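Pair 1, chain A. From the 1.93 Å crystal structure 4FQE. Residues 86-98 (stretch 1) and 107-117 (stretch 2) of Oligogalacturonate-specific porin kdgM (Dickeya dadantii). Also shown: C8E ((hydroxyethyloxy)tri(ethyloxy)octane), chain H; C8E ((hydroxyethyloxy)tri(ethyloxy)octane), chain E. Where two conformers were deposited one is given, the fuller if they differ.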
# COMPACT_ATOMS: atom_id res chain seq x y z
N SER A 86 5.48 -10.57 15.82
CA SER A 86 4.86 -11.24 16.95
C SER A 86 3.74 -12.16 16.45
O SER A 86 3.65 -13.31 16.88
CB SER A 86 4.27 -10.20 17.93
OG SER A 86 5.23 -9.21 18.29
N SER A 87 2.90 -11.66 15.54
CA SER A 87 1.66 -12.35 15.13
C SER A 87 1.51 -12.64 13.62
O SER A 87 0.95 -13.67 13.25
CB SER A 87 0.45 -11.56 15.62
OG SER A 87 0.51 -10.22 15.15
N ASN A 88 1.96 -11.71 12.76
CA ASN A 88 1.92 -11.92 11.32
C ASN A 88 3.31 -12.33 10.84
O ASN A 88 4.31 -11.69 11.17
CB ASN A 88 1.47 -10.65 10.60
CG ASN A 88 0.01 -10.31 10.86
OD1 ASN A 88 -0.62 -10.86 11.77
ND2 ASN A 88 -0.54 -9.40 10.06
N ASN A 89 3.37 -13.44 10.10
CA ASN A 89 4.65 -13.99 9.63
C ASN A 89 4.36 -14.69 8.36
O ASN A 89 3.86 -15.80 8.38
CB ASN A 89 5.25 -14.98 10.61
CG ASN A 89 5.65 -14.34 11.90
OD1 ASN A 89 6.81 -13.96 12.09
ND2 ASN A 89 4.69 -14.21 12.81
N ASN A 90 4.66 -14.04 7.25
CA ASN A 90 4.16 -14.48 5.97
C ASN A 90 5.12 -14.13 4.88
O ASN A 90 5.83 -13.14 4.95
CB ASN A 90 2.76 -13.87 5.61
CG ASN A 90 2.56 -12.47 6.16
OD1 ASN A 90 1.41 -11.98 6.30
ND2 ASN A 90 3.66 -11.81 6.48
N TYR A 91 5.11 -14.98 3.89
CA TYR A 91 5.72 -14.76 2.60
C TYR A 91 4.56 -14.37 1.67
O TYR A 91 3.60 -15.09 1.56
CB TYR A 91 6.40 -16.05 2.13
CG TYR A 91 6.73 -16.09 0.68
CD1 TYR A 91 7.39 -15.03 0.07
CD2 TYR A 91 6.41 -17.18 -0.09
CE1 TYR A 91 7.69 -15.06 -1.29
CE2 TYR A 91 6.74 -17.23 -1.45
CZ TYR A 91 7.38 -16.15 -2.03
OH TYR A 91 7.69 -16.18 -3.38
N ARG A 92 4.67 -13.21 1.06
CA ARG A 92 3.60 -12.69 0.20
C ARG A 92 4.22 -12.15 -1.07
O ARG A 92 4.52 -10.96 -1.14
CB ARG A 92 2.82 -11.61 0.96
CG ARG A 92 2.26 -12.08 2.29
CD ARG A 92 1.28 -11.09 2.88
NE ARG A 92 1.91 -9.85 3.33
CZ ARG A 92 1.26 -8.77 3.77
NH1 ARG A 92 -0.06 -8.75 3.79
NH2 ARG A 92 1.93 -7.70 4.17
N PRO A 93 4.45 -13.01 -2.06
CA PRO A 93 4.87 -12.51 -3.36
C PRO A 93 3.65 -11.88 -4.03
O PRO A 93 2.54 -12.11 -3.58
CB PRO A 93 5.25 -13.79 -4.12
CG PRO A 93 4.34 -14.81 -3.58
CD PRO A 93 4.11 -14.44 -2.12
N TYR A 94 3.84 -11.06 -5.05
CA TYR A 94 2.69 -10.47 -5.72
C TYR A 94 2.94 -10.10 -7.16
O TYR A 94 4.08 -10.02 -7.58
CB TYR A 94 2.20 -9.23 -4.97
CG TYR A 94 3.15 -8.05 -4.95
CD1 TYR A 94 4.01 -7.82 -3.87
CD2 TYR A 94 3.20 -7.15 -6.02
CE1 TYR A 94 4.86 -6.71 -3.84
CE2 TYR A 94 4.06 -6.06 -6.00
CZ TYR A 94 4.88 -5.84 -4.90
OH TYR A 94 5.74 -4.77 -4.90
N LEU A 95 1.86 -9.90 -7.89
CA LEU A 95 1.89 -9.33 -9.24
C LEU A 95 0.86 -8.19 -9.31
O LEU A 95 -0.32 -8.40 -9.05
CB LEU A 95 1.55 -10.40 -10.28
CG LEU A 95 1.75 -10.03 -11.77
CD1 LEU A 95 3.20 -9.65 -12.05
CD2 LEU A 95 1.34 -11.20 -12.69
N ARG A 96 1.32 -6.99 -9.63
CA ARG A 96 0.44 -5.83 -9.76
C ARG A 96 0.47 -5.32 -11.21
O ARG A 96 1.52 -4.99 -11.73
CB ARG A 96 0.86 -4.70 -8.79
CG ARG A 96 0.02 -3.43 -8.93
CD ARG A 96 0.07 -2.52 -7.70
NE ARG A 96 1.40 -2.55 -7.08
CZ ARG A 96 1.66 -2.29 -5.80
NH1 ARG A 96 2.91 -2.37 -5.37
NH2 ARG A 96 0.69 -1.97 -4.95
N GLY A 97 -0.68 -5.26 -11.85
CA GLY A 97 -0.81 -4.61 -13.14
C GLY A 97 -1.35 -3.23 -13.00
O GLY A 97 -2.24 -2.99 -12.16
N ARG A 98 -0.85 -2.30 -13.81
CA ARG A 98 -1.30 -0.92 -13.78
C ARG A 98 -1.63 -0.41 -15.18
O ARG A 98 -0.90 -0.66 -16.13
CB ARG A 98 -0.25 -0.03 -13.13
CG ARG A 98 -0.63 1.44 -13.10
CD ARG A 98 0.45 2.32 -12.48
NE ARG A 98 0.00 3.71 -12.44
CZ ARG A 98 0.74 4.76 -12.05
NH1 ARG A 98 2.02 4.61 -11.66
NH2 ARG A 98 0.20 5.96 -12.06
N VAL A 107 -5.55 2.91 -12.76
CA VAL A 107 -6.20 1.76 -12.16
C VAL A 107 -5.18 0.65 -12.01
O VAL A 107 -4.31 0.49 -12.84
CB VAL A 107 -7.43 1.31 -12.96
CG1 VAL A 107 -8.49 2.43 -12.98
CG2 VAL A 107 -7.08 0.92 -14.37
N ALA A 108 -5.24 -0.08 -10.91
CA ALA A 108 -4.30 -1.22 -10.73
C ALA A 108 -5.04 -2.41 -10.17
O ALA A 108 -6.10 -2.27 -9.56
CB ALA A 108 -3.11 -0.82 -9.86
N LEU A 109 -4.49 -3.59 -10.40
CA LEU A 109 -4.98 -4.79 -9.81
C LEU A 109 -3.76 -5.58 -9.33
O LEU A 109 -2.75 -5.69 -10.04
CB LEU A 109 -5.83 -5.59 -10.79
CG LEU A 109 -6.53 -6.83 -10.24
CD1 LEU A 109 -7.57 -6.46 -9.20
CD2 LEU A 109 -7.16 -7.67 -11.34
N ARG A 110 -3.85 -6.06 -8.09
CA ARG A 110 -2.75 -6.82 -7.47
C ARG A 110 -3.27 -8.15 -6.98
O ARG A 110 -4.26 -8.18 -6.27
CB ARG A 110 -2.14 -6.05 -6.28
CG ARG A 110 -0.92 -6.80 -5.66
CD ARG A 110 -0.33 -6.03 -4.47
NE ARG A 110 -1.35 -5.90 -3.44
CZ ARG A 110 -1.25 -5.15 -2.35
NH1 ARG A 110 -0.13 -4.46 -2.10
NH2 ARG A 110 -2.29 -5.09 -1.52
N TYR A 111 -2.58 -9.23 -7.36
CA TYR A 111 -2.77 -10.57 -6.78
C TYR A 111 -1.60 -10.87 -5.84
O TYR A 111 -0.45 -10.80 -6.25
CB TYR A 111 -2.88 -11.64 -7.87
CG TYR A 111 -2.93 -13.07 -7.34
CD1 TYR A 111 -3.97 -13.50 -6.52
CD2 TYR A 111 -1.92 -13.96 -7.64
CE1 TYR A 111 -3.99 -14.79 -6.03
CE2 TYR A 111 -1.93 -15.25 -7.15
CZ TYR A 111 -2.98 -15.66 -6.36
OH TYR A 111 -2.95 -16.94 -5.89
N ARG A 112 -1.92 -11.13 -4.57
CA ARG A 112 -0.92 -11.35 -3.54
C ARG A 112 -1.28 -12.55 -2.67
O ARG A 112 -1.97 -12.39 -1.64
CB ARG A 112 -0.76 -10.07 -2.70
CG ARG A 112 0.33 -10.13 -1.63
CD ARG A 112 0.54 -8.78 -0.95
NE ARG A 112 -0.57 -8.39 -0.09
CZ ARG A 112 -0.57 -7.32 0.70
NH1 ARG A 112 0.48 -6.53 0.74
NH2 ARG A 112 -1.63 -7.04 1.45
N PRO A 113 -0.79 -13.73 -3.02
CA PRO A 113 -1.04 -14.83 -2.13
C PRO A 113 -0.25 -14.62 -0.83
O PRO A 113 0.68 -13.81 -0.80
CB PRO A 113 -0.56 -16.06 -2.91
CG PRO A 113 0.37 -15.55 -3.92
CD PRO A 113 -0.05 -14.15 -4.24
N TYR A 114 -0.66 -15.28 0.24
CA TYR A 114 0.09 -15.23 1.49
C TYR A 114 0.32 -16.65 1.97
O TYR A 114 -0.54 -17.51 1.87
CB TYR A 114 -0.57 -14.33 2.56
CG TYR A 114 -1.94 -14.75 3.05
CD1 TYR A 114 -2.09 -15.71 4.04
CD2 TYR A 114 -3.09 -14.13 2.55
CE1 TYR A 114 -3.35 -16.08 4.50
CE2 TYR A 114 -4.36 -14.50 2.99
CZ TYR A 114 -4.48 -15.45 3.98
OH TYR A 114 -5.74 -15.81 4.42
N PHE A 115 1.54 -16.91 2.41
CA PHE A 115 1.90 -18.19 3.02
C PHE A 115 2.40 -17.77 4.40
O PHE A 115 3.52 -17.32 4.52
CB PHE A 115 2.97 -18.91 2.17
CG PHE A 115 2.62 -19.03 0.70
CD1 PHE A 115 1.93 -20.13 0.22
CD2 PHE A 115 2.98 -18.03 -0.20
CE1 PHE A 115 1.60 -20.24 -1.12
CE2 PHE A 115 2.64 -18.12 -1.54
CZ PHE A 115 1.95 -19.23 -2.01
N LYS A 116 1.52 -17.83 5.41
CA LYS A 116 1.79 -17.25 6.74
C LYS A 116 1.74 -18.20 7.96
O LYS A 116 1.01 -19.18 7.98
CB LYS A 116 0.90 -16.01 7.00
CG LYS A 116 -0.42 -16.20 7.76
CD LYS A 116 -0.81 -14.88 8.43
CE LYS A 116 -2.30 -14.78 8.72
NZ LYS A 116 -3.09 -14.21 7.58
N ARG A 117 2.55 -17.86 8.97
CA ARG A 117 2.58 -18.55 10.26
C ARG A 117 2.90 -17.56 11.39
O ARG A 117 2.37 -17.66 12.50
CB ARG A 117 3.60 -19.70 10.23
CG ARG A 117 5.03 -19.36 10.65
CD ARG A 117 5.77 -18.47 9.65
NE ARG A 117 6.50 -19.08 8.52
CZ ARG A 117 6.51 -20.37 8.14
NH1 ARG A 117 5.80 -21.32 8.74
NH2 ARG A 117 7.26 -20.71 7.10
C1 C8E H . 1.78 -13.80 -7.01
C2 C8E H . 2.60 -14.89 -7.65
C3 C8E H . 3.09 -14.42 -9.01
C4 C8E H . 3.99 -13.20 -8.89
C5 C8E H . 5.43 -13.51 -9.23
C6 C8E H . 6.13 -14.10 -8.01
C7 C8E H . 7.05 -13.09 -7.34
C8 C8E H . 7.97 -13.77 -6.33
O9 C8E H . 9.20 -14.14 -6.95
C10 C8E H . 10.10 -14.83 -6.08
C11 C8E H . 11.54 -14.40 -6.38
O12 C8E H . 12.02 -13.44 -5.45
C13 C8E H . 13.09 -12.62 -5.92
C14 C8E H . 12.54 -11.37 -6.62
O15 C8E H . 13.14 -10.15 -6.14
C16 C8E H . 13.44 -9.17 -7.14
C17 C8E H . 12.22 -8.35 -7.56
O18 C8E H . 11.59 -8.95 -8.71
C19 C8E H . 10.34 -9.56 -8.43
C20 C8E H . 10.28 -10.96 -9.01
O21 C8E H . 9.79 -11.89 -8.05
C1 C8E E . -2.81 -7.15 -14.12
C2 C8E E . -2.12 -8.50 -14.01
C3 C8E E . -2.00 -8.98 -12.56
C4 C8E E . -3.36 -9.12 -11.90
C5 C8E E . -3.58 -10.49 -11.27
C6 C8E E . -3.70 -11.59 -12.33
C7 C8E E . -4.74 -12.69 -12.05
C8 C8E E . -5.74 -12.44 -10.93
O9 C8E E . -6.61 -13.57 -10.74
C10 C8E E . -7.61 -13.37 -9.73
C11 C8E E . -7.77 -14.59 -8.84
O12 C8E E . -9.13 -14.68 -8.36
C13 C8E E . -9.98 -15.42 -9.24
C14 C8E E . -11.43 -14.93 -9.19
O15 C8E E . -11.52 -13.50 -9.21
C16 C8E E . -12.52 -13.02 -8.30
C17 C8E E . -12.72 -11.50 -8.43
O18 C8E E . -13.32 -10.97 -7.24
C19 C8E E . -14.67 -11.41 -7.03
C20 C8E E . -14.70 -12.50 -5.95
O21 C8E E . -15.32 -13.71 -6.41

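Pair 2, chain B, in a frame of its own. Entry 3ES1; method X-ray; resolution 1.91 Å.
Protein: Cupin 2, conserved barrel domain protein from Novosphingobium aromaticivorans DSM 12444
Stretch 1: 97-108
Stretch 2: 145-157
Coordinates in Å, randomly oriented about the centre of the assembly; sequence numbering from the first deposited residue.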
# COMPACT_ATOMS: atom_id res chain seq x y z
N THR B 97 1.64 -5.68 -16.13
CA THR B 97 0.40 -4.89 -16.06
C THR B 97 0.70 -3.42 -16.28
O THR B 97 1.83 -2.95 -16.08
CB THR B 97 -0.38 -5.06 -14.69
OG1 THR B 97 0.45 -4.62 -13.58
CG2 THR B 97 -0.82 -6.54 -14.43
N ASN B 98 -0.36 -2.71 -16.65
CA ASN B 98 -0.34 -1.25 -16.83
C ASN B 98 -0.65 -0.50 -15.53
O ASN B 98 -1.75 0.06 -15.30
CB ASN B 98 -1.25 -0.83 -17.98
CG ASN B 98 -0.76 -1.33 -19.31
OD1 ASN B 98 0.40 -1.70 -19.47
ND2 ASN B 98 -1.63 -1.36 -20.27
N SER B 99 0.37 -0.52 -14.70
CA SER B 99 0.27 -0.04 -13.33
C SER B 99 1.64 0.10 -12.71
O SER B 99 2.61 -0.50 -13.15
CB SER B 99 -0.56 -1.03 -12.49
OG SER B 99 0.05 -2.32 -12.43
N ILE B 100 1.67 0.91 -11.67
CA ILE B 100 2.77 0.87 -10.70
C ILE B 100 2.18 0.23 -9.47
O ILE B 100 1.07 0.53 -9.08
CB ILE B 100 3.40 2.29 -10.41
CG1 ILE B 100 4.72 2.19 -9.63
CG2 ILE B 100 2.44 3.30 -9.71
CD1 ILE B 100 5.46 3.55 -9.46
N ASP B 101 2.92 -0.70 -8.89
CA ASP B 101 2.48 -1.42 -7.72
C ASP B 101 3.43 -1.27 -6.54
O ASP B 101 4.60 -1.36 -6.71
CB ASP B 101 2.31 -2.91 -7.98
CG ASP B 101 1.89 -3.22 -9.37
OD1 ASP B 101 0.95 -2.61 -9.83
OD2 ASP B 101 2.53 -4.08 -9.93
N TYR B 102 2.90 -1.06 -5.37
CA TYR B 102 3.66 -1.08 -4.14
C TYR B 102 3.34 -2.41 -3.45
O TYR B 102 2.20 -2.70 -3.11
CB TYR B 102 3.31 0.09 -3.21
CG TYR B 102 3.42 1.43 -3.84
CD1 TYR B 102 4.52 1.75 -4.67
CD2 TYR B 102 2.43 2.42 -3.63
CE1 TYR B 102 4.63 3.02 -5.26
CE2 TYR B 102 2.55 3.69 -4.23
CZ TYR B 102 3.67 4.00 -5.02
OH TYR B 102 3.77 5.26 -5.61
N GLY B 103 4.36 -3.22 -3.26
CA GLY B 103 4.19 -4.49 -2.56
C GLY B 103 4.90 -4.48 -1.24
O GLY B 103 6.07 -4.10 -1.16
N ILE B 104 4.21 -4.93 -0.19
CA ILE B 104 4.79 -4.98 1.16
C ILE B 104 4.75 -6.37 1.71
O ILE B 104 3.67 -6.99 1.85
CB ILE B 104 4.11 -3.95 2.15
CG1 ILE B 104 4.08 -2.53 1.53
CG2 ILE B 104 4.90 -3.85 3.46
CD1 ILE B 104 2.77 -2.19 0.81
N VAL B 105 5.92 -6.88 2.03
CA VAL B 105 6.01 -8.26 2.54
C VAL B 105 5.63 -8.28 4.03
O VAL B 105 6.38 -7.78 4.89
CB VAL B 105 7.40 -8.92 2.26
CG1 VAL B 105 7.38 -10.40 2.63
CG2 VAL B 105 7.86 -8.75 0.80
N LEU B 106 4.49 -8.91 4.35
CA LEU B 106 3.98 -8.82 5.72
C LEU B 106 4.53 -9.93 6.59
O LEU B 106 4.76 -9.79 7.81
CB LEU B 106 2.43 -8.86 5.74
CG LEU B 106 1.66 -7.78 4.90
CD1 LEU B 106 0.19 -7.79 5.24
CD2 LEU B 106 2.24 -6.39 5.07
N GLU B 107 4.70 -11.06 5.94
CA GLU B 107 5.09 -12.32 6.60
C GLU B 107 5.83 -13.21 5.61
O GLU B 107 5.40 -13.39 4.49
CB GLU B 107 3.85 -13.06 7.11
CG GLU B 107 4.05 -14.50 7.43
CD GLU B 107 4.87 -14.78 8.70
OE1 GLU B 107 5.02 -13.87 9.55
OE2 GLU B 107 5.34 -15.95 8.82
N GLY B 108 6.94 -13.78 6.06
CA GLY B 108 7.75 -14.63 5.22
C GLY B 108 8.63 -13.83 4.28
O GLY B 108 8.86 -12.65 4.47
N CYS B 145 4.08 -16.98 2.40
CA CYS B 145 4.49 -15.59 2.39
C CYS B 145 3.29 -14.70 2.04
O CYS B 145 2.64 -14.89 1.00
CB CYS B 145 5.57 -15.38 1.32
SG CYS B 145 6.10 -13.67 1.17
N ARG B 146 3.00 -13.76 2.92
CA ARG B 146 1.90 -12.80 2.73
C ARG B 146 2.44 -11.47 2.26
O ARG B 146 3.32 -10.88 2.86
CB ARG B 146 1.10 -12.61 4.00
CG ARG B 146 0.01 -11.54 3.85
CD ARG B 146 -1.00 -11.56 4.99
NE ARG B 146 -1.86 -12.74 4.88
CZ ARG B 146 -2.76 -13.13 5.77
NH1 ARG B 146 -3.00 -12.45 6.90
NH2 ARG B 146 -3.44 -14.23 5.53
N ILE B 147 1.86 -11.00 1.16
CA ILE B 147 2.22 -9.71 0.59
C ILE B 147 0.96 -8.86 0.37
O ILE B 147 -0.04 -9.34 -0.12
CB ILE B 147 3.00 -9.84 -0.78
CG1 ILE B 147 4.21 -10.79 -0.65
CG2 ILE B 147 3.49 -8.45 -1.25
CD1 ILE B 147 4.86 -11.22 -1.99
N ALA B 148 1.04 -7.62 0.81
CA ALA B 148 -0.01 -6.62 0.49
C ALA B 148 0.42 -5.88 -0.76
O ALA B 148 1.55 -5.31 -0.81
CB ALA B 148 -0.17 -5.60 1.67
N PHE B 149 -0.47 -5.88 -1.74
CA PHE B 149 -0.22 -5.22 -3.01
C PHE B 149 -1.20 -4.09 -3.26
O PHE B 149 -2.43 -4.26 -3.20
CB PHE B 149 -0.36 -6.19 -4.18
CG PHE B 149 0.74 -7.18 -4.31
CD1 PHE B 149 2.01 -6.78 -4.69
CD2 PHE B 149 0.51 -8.51 -4.07
CE1 PHE B 149 3.04 -7.71 -4.81
CE2 PHE B 149 1.55 -9.46 -4.22
CZ PHE B 149 2.80 -9.07 -4.58
N ILE B 150 -0.63 -2.94 -3.60
CA ILE B 150 -1.37 -1.79 -4.07
C ILE B 150 -1.02 -1.47 -5.53
O ILE B 150 0.10 -1.13 -5.85
CB ILE B 150 -1.13 -0.54 -3.19
CG1 ILE B 150 -1.49 -0.79 -1.72
CG2 ILE B 150 -1.96 0.67 -3.70
CD1 ILE B 150 -0.44 -1.55 -0.86
N LEU B 151 -2.02 -1.55 -6.40
CA LEU B 151 -1.79 -1.37 -7.82
C LEU B 151 -2.47 -0.10 -8.27
O LEU B 151 -3.65 0.10 -8.07
CB LEU B 151 -2.28 -2.61 -8.64
CG LEU B 151 -1.69 -3.99 -8.25
CD1 LEU B 151 -2.52 -4.71 -7.14
CD2 LEU B 151 -1.54 -4.92 -9.47
N ILE B 152 -1.69 0.76 -8.91
CA ILE B 152 -2.17 2.07 -9.35
C ILE B 152 -1.97 2.21 -10.85
O ILE B 152 -0.89 2.00 -11.38
CB ILE B 152 -1.42 3.22 -8.61
CG1 ILE B 152 -1.65 3.18 -7.09
CG2 ILE B 152 -1.86 4.60 -9.15
CD1 ILE B 152 -0.63 3.99 -6.29
N GLU B 153 -3.10 2.46 -11.54
CA GLU B 153 -3.15 2.73 -12.97
C GLU B 153 -1.95 3.54 -13.48
O GLU B 153 -1.55 4.53 -12.88
CB GLU B 153 -4.48 3.47 -13.27
CG GLU B 153 -4.67 3.80 -14.73
CD GLU B 153 -5.94 4.60 -15.02
OE1 GLU B 153 -6.82 4.73 -14.13
OE2 GLU B 153 -6.01 5.11 -16.16
N ALA B 154 -1.35 3.05 -14.57
CA ALA B 154 -0.40 3.83 -15.38
C ALA B 154 -0.53 3.37 -16.83
O ALA B 154 -0.93 2.23 -17.11
CB ALA B 154 1.06 3.70 -14.89
N PRO B 155 -0.24 4.27 -17.76
CA PRO B 155 -0.19 3.83 -19.15
C PRO B 155 0.83 2.71 -19.39
O PRO B 155 1.78 2.48 -18.60
CB PRO B 155 0.21 5.10 -19.92
CG PRO B 155 0.04 6.22 -18.97
CD PRO B 155 0.08 5.69 -17.59
N ALA B 156 0.63 2.06 -20.50
CA ALA B 156 1.60 1.12 -20.99
C ALA B 156 2.94 1.78 -21.05
O ALA B 156 3.07 2.96 -21.39
CB ALA B 156 1.20 0.56 -22.39
N TYR B 157 3.92 0.97 -20.69
CA TYR B 157 5.30 1.35 -20.74
C TYR B 157 5.67 1.50 -22.21
O TYR B 157 5.34 0.64 -23.05
CB TYR B 157 6.22 0.33 -20.03
CG TYR B 157 7.67 0.70 -20.20
CD1 TYR B 157 8.23 1.71 -19.42
CD2 TYR B 157 8.46 0.12 -21.20
CE1 TYR B 157 9.55 2.09 -19.58
CE2 TYR B 157 9.79 0.52 -21.38
CZ TYR B 157 10.32 1.48 -20.55
OH TYR B 157 11.62 1.92 -20.75
O HOH W 1 3.37 -1.94 -20.35

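Both pairs are two-stranded antiparallel arrangements, and 14 central residues superpose with an RMSD of 0.7 Å over N, CA and C. The strand axes approach to 4.6 Å in pair 1 and 4.5 Å in pair 2, with N-to-C directions at 167° and 159°, and the two contacts bury similar areas, 1022 and 1002 Å². The register coincides as well: Tyr A91 and Phe A115 match Ile B100 and Ile B152, and Leu A95 and Tyr A111 match Ile B104 and Ala B148. Each of these is a hydrogen-bonded pair. Tyr A91 N donates to Phe A115 O and Phe A115 N to Tyr A91 O, both at 2.9 Å; in pair 2, Ile B100 N to Ile B152 O and Ile B152 N to Ile B100 O are both 2.8 Å.

The ladders differ at the centre. Pro A93 and Pro A113 occupy the positions of Tyr B102 and Ile B150, where pair 2 forms two hydrogen bonds, Tyr B102 N to Ile B150 O at 2.8 Å and Ile B150 N to Tyr B102 O at 2.9 Å. Proline has no amide hydrogen, so neither bond can form in pair 1, and Pro A93 O and Pro A113 O find no hydrogen-bonding partner. CA-H...O contacts remain, Arg A112 CA to Pro A93 O at 3.5 Å and Arg A92 CA to Pro A113 O at 3.3 Å, while the rings approach at 4.1 Å between Pro A93 CG and Pro A113 CG.

On the face of Tyr A91 and Phe A115, pair 1 uses aromatic rings whose planes lie 23° apart but slide past each other, with Tyr A91 CD2 3.5 Å from Phe A115 CD2. The matched isoleucines of pair 2 meet through Ile B100 CG2 and Ile B152 CB at 4.0 Å, and Ile B104 CD1 reaches Ile B150 CD1 at 3.7 Å. Detergent also covers this side of pair 1: C1 of C8E (chain H) lies 3.3 Å from Pro A113 CD, and C1 of C8E (chain E) lies 3.4 Å from Gly A97 CA.

The other face shows the sharpest chemical contrast. The guanidinium of Arg A92 lies flat on that of Arg A112, centres 3.9 Å apart, although both are positively charged; Arg A96 NH2 and Arg A110 NH1 are another close like-charged pair at 3.9 Å. In pair 2, Asp B101 and Phe B149 replace the stacked arginines. Asp B101 OD1 instead accepts a hydrogen bond from Ser B99 OG at 2.8 Å, and Val B105 CG2 packs 4.4 Å from Ile B147 CG1 where Arg A96 and Arg A110 stand. Gly B103, matching Tyr A94, leaves room for Phe B149: an ideal CB would come within 3.0 Å of Phe B149 CE1.

Past Arg A96 and Val B105 the first strands part briefly and rejoin at Arg A98 and Gly B108; pair 1 continues regularly through Gly A97 and Leu A109, whereas a beta bulge at Leu B106 and Glu B107 shifts the register of pair 2 by one residue, so that Arg B146 O accepts from Leu B106 N at 2.7 Å and weakly from Glu B107 N at 3.4 Å.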